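Local coordinates for YCAC GENE product (Escherichia coli, PDB 1YAC), which forms an octamer and is probably a hydrolase of the isochorismatase family, of unknown specificity, at residues P70-K73 against A74-D78; P192-R195 against N196-T199. All coordinates share one frame; numbering follows the deposited sequence.

Overall arrangement
Contacts 1 and 2 are both local and lie in series along the chain, contact 1 at the C-terminal end of helix 70-75 and contact 2 within helix 192-204. Residues 70-78 belong to the isochorismatase-like alpha/beta core, residues 192-199 to the helix that ends the modelled chain. Within one subunit they do not touch, their centres lying 27 Å apart and their nearest atoms about 14 Å. Between subunits of the octamer the two surfaces meet: E71 of contact 1 forms a salt bridge with R195 of a second subunit, and R195 of contact 2 correspondingly pairs with E71 of a neighbouring copy. P70 of contact 1 also packs on T199 of the same second subunit that supplies R195.

Contact 1 of 2, residues P70-K73 against A74-D78; sequences PELK and AQFPD
L72 and F76 meet one turn apart where helix 70-75 ends. The F76 amide donates to L72 O at 3.0 Å, and the same carbonyl oxygen lies at the edge of the F76 ring, near its plane, with F76 CD2 3.5 Å from L72 O. The ring reaches this position because its CG stands beside the backbone N, anti to the carbonyl carbon (chi1 -59°). The side chains themselves touch loosely, L72 CD2 to F76 CE2 at 4.5 Å, while CG of Q75 covers one face of the ring, offset toward its rim. Two further backbone bonds build the turn: A74 N to P70 O, fairly straight at 163°, and Q75 N to E71 O, more bent at 142°. A74 CB sits 3.3 Å from P70 O, beside the first of these bonds.

Polar ends lead away from this turn. Q75 is extended beyond CG and gives NE2 to D45, while its carbonyl oxygen accepts from K48, so helix 33-49 grips both its side chain and its backbone. K73 bends at chi3 and returns its ammonium to L68 O, just ahead of the helix. E71 turns outward to a salt bridge with R195 of a second subunit. F76 is buried against A47 and K48 of helix 33-49 and T54 and L56 of strand 54-59. The arrangement is the C-terminal end of a short helix, where the chain leaves helical geometry at a buried phenylalanine, within the beta-alpha-beta crossover from strand 54-59 to strand 81-84 of the three-layer alpha-beta-alpha sandwich.

Contact 2 of 2, residues P192-R195 against N196-T199; sequences PDYR and NLMT
P192-R195 and N196-T199 are successive turns of one helix, joined by four i to i+4 backbone bonds from N196, L197, M198 and T199 to P192, D193, Y194 and R195. The bond from T199 N to R195 O is 2.9 Å long, and T199 OG1 lies 3.1 Å from the same oxygen. Y194 swings CG anti to its amide nitrogen (chi1 -160°), which carries its ring toward the following turn. There M198 SD comes to 3.9 Å from Y194 CE2, in an oblique Met-aromatic contact with the sulfur 4.9 Å from the centroid of the Y194 ring. L197 CD1 reaches Y194 CD1 at 4.2 Å, also obliquely. Elsewhere on the helix a water donates to D193 OD1 and accepts from N196 ND2, at 2.8 Å from each of these two atoms, tying the two side chains across the turn. Replacing N196 by an alanine would probably leave the water without its ND2 donor and remove the water-mediated link to D193.

The outer ends reach other subunits and the preceding helix. D193 OD2 forms a salt bridge with R29 of a third subunit, whose N65 hydrogen-bonds Y194 OH; R195 NH1 pairs with E71 of a second subunit, while its NE hydrogen-bonds S188 of helix 180-190. The i to i+3 and i to i+4 contacts follow from the alpha-helical repeat, in a C-terminal helix that packs against two other subunits of the octamer.

Contact 1 of 2, residues P70-K73 against A74-D78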
loop_
_atom_site.group_PDB
_atom_site.type_symbol
_atom_site.label_atom_id
_atom_site.label_comp_id
_atom_site.label_asym_id
_atom_site.label_seq_id
_atom_site.Cartn_x
_atom_site.Cartn_y
_atom_site.Cartn_z
ATOM N N PRO A 70 21.880 21.167 11.080
ATOM C CA PRO A 70 22.238 22.588 11.094
ATOM C C PRO A 70 21.101 23.595 11.264
ATOM O O PRO A 70 21.264 24.594 11.971
ATOM C CB PRO A 70 22.965 22.769 9.765
ATOM C CG PRO A 70 23.590 21.438 9.548
ATOM C CD PRO A 70 22.473 20.505 9.903
ATOM N N GLU A 71 19.961 23.338 10.633
ATOM C CA GLU A 71 18.826 24.245 10.724
ATOM C C GLU A 71 18.396 24.532 12.155
ATOM O O GLU A 71 18.213 25.689 12.530
ATOM C CB GLU A 71 17.623 23.720 9.927
ATOM C CG GLU A 71 17.795 23.755 8.418
ATOM C CD GLU A 71 18.380 22.473 7.858
ATOM O OE1 GLU A 71 18.873 21.647 8.653
ATOM O OE2 GLU A 71 18.334 22.277 6.623
ATOM N N LEU A 72 18.273 23.486 12.961
ATOM C CA LEU A 72 17.839 23.650 14.344
ATOM C C LEU A 72 18.864 24.415 15.169
ATOM O O LEU A 72 18.523 25.328 15.924
ATOM C CB LEU A 72 17.517 22.285 14.964
ATOM C CG LEU A 72 16.374 21.553 14.249
ATOM C CD1 LEU A 72 16.142 20.168 14.870
ATOM C CD2 LEU A 72 15.095 22.392 14.313
ATOM N N LYS A 73 20.123 24.048 15.001
ATOM C CA LYS A 73 21.230 24.697 15.693
ATOM C C LYS A 73 21.227 26.197 15.374
ATOM O O LYS A 73 21.332 27.047 16.266
ATOM C CB LYS A 73 22.523 24.069 15.189
ATOM C CG LYS A 73 23.729 24.231 16.065
ATOM C CD LYS A 73 24.828 23.361 15.482
ATOM C CE LYS A 73 24.340 21.912 15.329
ATOM N NZ LYS A 73 25.063 21.139 14.264
ATOM N N ALA A 74 21.079 26.512 14.087
ATOM C CA ALA A 74 21.060 27.893 13.613
ATOM C C ALA A 74 19.832 28.665 14.092
ATOM O O ALA A 74 19.912 29.859 14.389
ATOM C CB ALA A 74 21.128 27.918 12.076
ATOM N N GLN A 75 18.700 27.977 14.179
ATOM C CA GLN A 75 17.449 28.608 14.581
ATOM C C GLN A 75 17.314 28.908 16.070
ATOM O O GLN A 75 16.623 29.852 16.461
ATOM C CB GLN A 75 16.271 27.749 14.128
ATOM C CG GLN A 75 14.919 28.416 14.279
ATOM C CD GLN A 75 13.861 27.721 13.453
ATOM O OE1 GLN A 75 13.794 26.480 13.528
ATOM N NE2 GLN A 75 13.116 28.411 12.715
ATOM N N PHE A 76 17.962 28.106 16.898
ATOM C CA PHE A 76 17.890 28.277 18.346
ATOM C C PHE A 76 19.297 28.364 18.925
ATOM O O PHE A 76 19.695 27.525 19.740
ATOM C CB PHE A 76 17.130 27.092 18.954
ATOM C CG PHE A 76 15.732 26.945 18.420
ATOM C CD1 PHE A 76 14.709 27.779 18.874
ATOM C CD2 PHE A 76 15.451 26.012 17.421
ATOM C CE1 PHE A 76 13.425 27.692 18.340
ATOM C CE2 PHE A 76 14.167 25.913 16.872
ATOM C CZ PHE A 76 13.154 26.755 17.332
ATOM N N PRO A 77 20.053 29.415 18.559
ATOM C CA PRO A 77 21.421 29.565 19.061
ATOM C C PRO A 77 21.550 29.780 20.564
ATOM O O PRO A 77 22.559 29.408 21.147
ATOM C CB PRO A 77 21.944 30.759 18.265
ATOM C CG PRO A 77 20.720 31.577 18.047
ATOM C CD PRO A 77 19.693 30.545 17.686
ATOM N N ASP A 78 20.524 30.340 21.193
ATOM C CA ASP A 78 20.573 30.590 22.630
ATOM C C ASP A 78 19.822 29.566 23.478
ATOM O O ASP A 78 19.813 29.660 24.705
ATOM C CB ASP A 78 20.045 31.993 22.949
ATOM C CG ASP A 78 20.934 33.100 22.400
ATOM O OD1 ASP A 78 22.136 32.858 22.173
ATOM O OD2 ASP A 78 20.422 34.227 22.218
#

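Contact 2 of 2, residues P192-R195 against N196-T199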
loop_
_atom_site.group_PDB
_atom_site.type_symbol
_atom_site.label_atom_id
_atom_site.label_comp_id
_atom_site.label_asym_id
_atom_site.label_seq_id
_atom_site.Cartn_x
_atom_site.Cartn_y
_atom_site.Cartn_z
ATOM N N PRO A 192 2.697 22.968 0.567
ATOM C CA PRO A 192 2.617 23.324 -0.855
ATOM C C PRO A 192 1.194 23.613 -1.334
ATOM O O PRO A 192 0.970 24.576 -2.071
ATOM C CB PRO A 192 3.205 22.092 -1.541
ATOM C CG PRO A 192 4.298 21.689 -0.578
ATOM C CD PRO A 192 3.592 21.813 0.770
ATOM N N ASP A 193 0.230 22.802 -0.898
ATOM C CA ASP A 193 -1.161 22.990 -1.304
ATOM C C ASP A 193 -1.705 24.348 -0.859
ATOM O O ASP A 193 -2.413 25.019 -1.617
ATOM C CB ASP A 193 -2.053 21.855 -0.769
ATOM C CG ASP A 193 -1.726 20.488 -1.403
ATOM O OD1 ASP A 193 -1.458 20.421 -2.630
ATOM O OD2 ASP A 193 -1.758 19.478 -0.673
ATOM N N TYR A 194 -1.352 24.757 0.356
ATOM C CA TYR A 194 -1.819 26.030 0.880
ATOM C C TYR A 194 -1.141 27.181 0.144
ATOM O O TYR A 194 -1.785 28.182 -0.192
ATOM C CB TYR A 194 -1.559 26.153 2.383
ATOM C CG TYR A 194 -2.443 27.219 2.990
ATOM C CD1 TYR A 194 -3.815 27.000 3.124
ATOM C CD2 TYR A 194 -1.929 28.465 3.373
ATOM C CE1 TYR A 194 -4.660 27.979 3.615
ATOM C CE2 TYR A 194 -2.784 29.468 3.876
ATOM C CZ TYR A 194 -4.148 29.203 3.989
ATOM O OH TYR A 194 -5.026 30.129 4.499
ATOM N N ARG A 195 0.156 27.033 -0.100
ATOM C CA ARG A 195 0.896 28.057 -0.835
ATOM C C ARG A 195 0.249 28.275 -2.207
ATOM O O ARG A 195 0.112 29.410 -2.659
ATOM C CB ARG A 195 2.372 27.676 -0.991
ATOM C CG ARG A 195 3.125 28.626 -1.921
ATOM C CD ARG A 195 4.631 28.388 -1.932
ATOM N NE ARG A 195 5.277 28.948 -0.746
ATOM C CZ ARG A 195 6.588 28.955 -0.540
ATOM N NH1 ARG A 195 7.405 28.428 -1.445
ATOM N NH2 ARG A 195 7.081 29.476 0.574
ATOM N N ASN A 196 -0.179 27.186 -2.856
ATOM C CA ASN A 196 -0.819 27.279 -4.178
ATOM C C ASN A 196 -2.140 28.058 -4.110
ATOM O O ASN A 196 -2.445 28.882 -4.991
ATOM C CB ASN A 196 -1.022 25.886 -4.774
ATOM C CG ASN A 196 0.291 25.234 -5.167
ATOM O OD1 ASN A 196 1.289 25.922 -5.389
ATOM N ND2 ASN A 196 0.310 23.907 -5.231
ATOM N N LEU A 197 -2.911 27.807 -3.054
ATOM C CA LEU A 197 -4.171 28.515 -2.844
ATOM C C LEU A 197 -3.887 30.004 -2.675
ATOM O O LEU A 197 -4.660 30.850 -3.154
ATOM C CB LEU A 197 -4.883 28.000 -1.587
ATOM C CG LEU A 197 -5.449 26.578 -1.644
ATOM C CD1 LEU A 197 -6.093 26.252 -0.357
ATOM C CD2 LEU A 197 -6.473 26.447 -2.724
ATOM N N MET A 198 -2.809 30.315 -1.959
ATOM C CA MET A 198 -2.411 31.707 -1.748
ATOM C C MET A 198 -2.002 32.365 -3.051
ATOM O O MET A 198 -2.409 33.490 -3.337
ATOM C CB MET A 198 -1.259 31.820 -0.762
ATOM C CG MET A 198 -1.696 31.646 0.653
ATOM S SD MET A 198 -0.379 31.758 1.868
ATOM C CE MET A 198 -0.186 33.369 1.789
ATOM N N THR A 199 -1.190 31.666 -3.831
ATOM C CA THR A 199 -0.740 32.181 -5.114
ATOM C C THR A 199 -1.939 32.553 -5.984
ATOM O O THR A 199 -2.029 33.673 -6.472
ATOM C CB THR A 199 0.135 31.141 -5.858
ATOM O OG1 THR A 199 1.310 30.869 -5.080
ATOM C CG2 THR A 199 0.556 31.661 -7.230
HETATM O O HOH W 1 -1.950 22.320 -4.621
#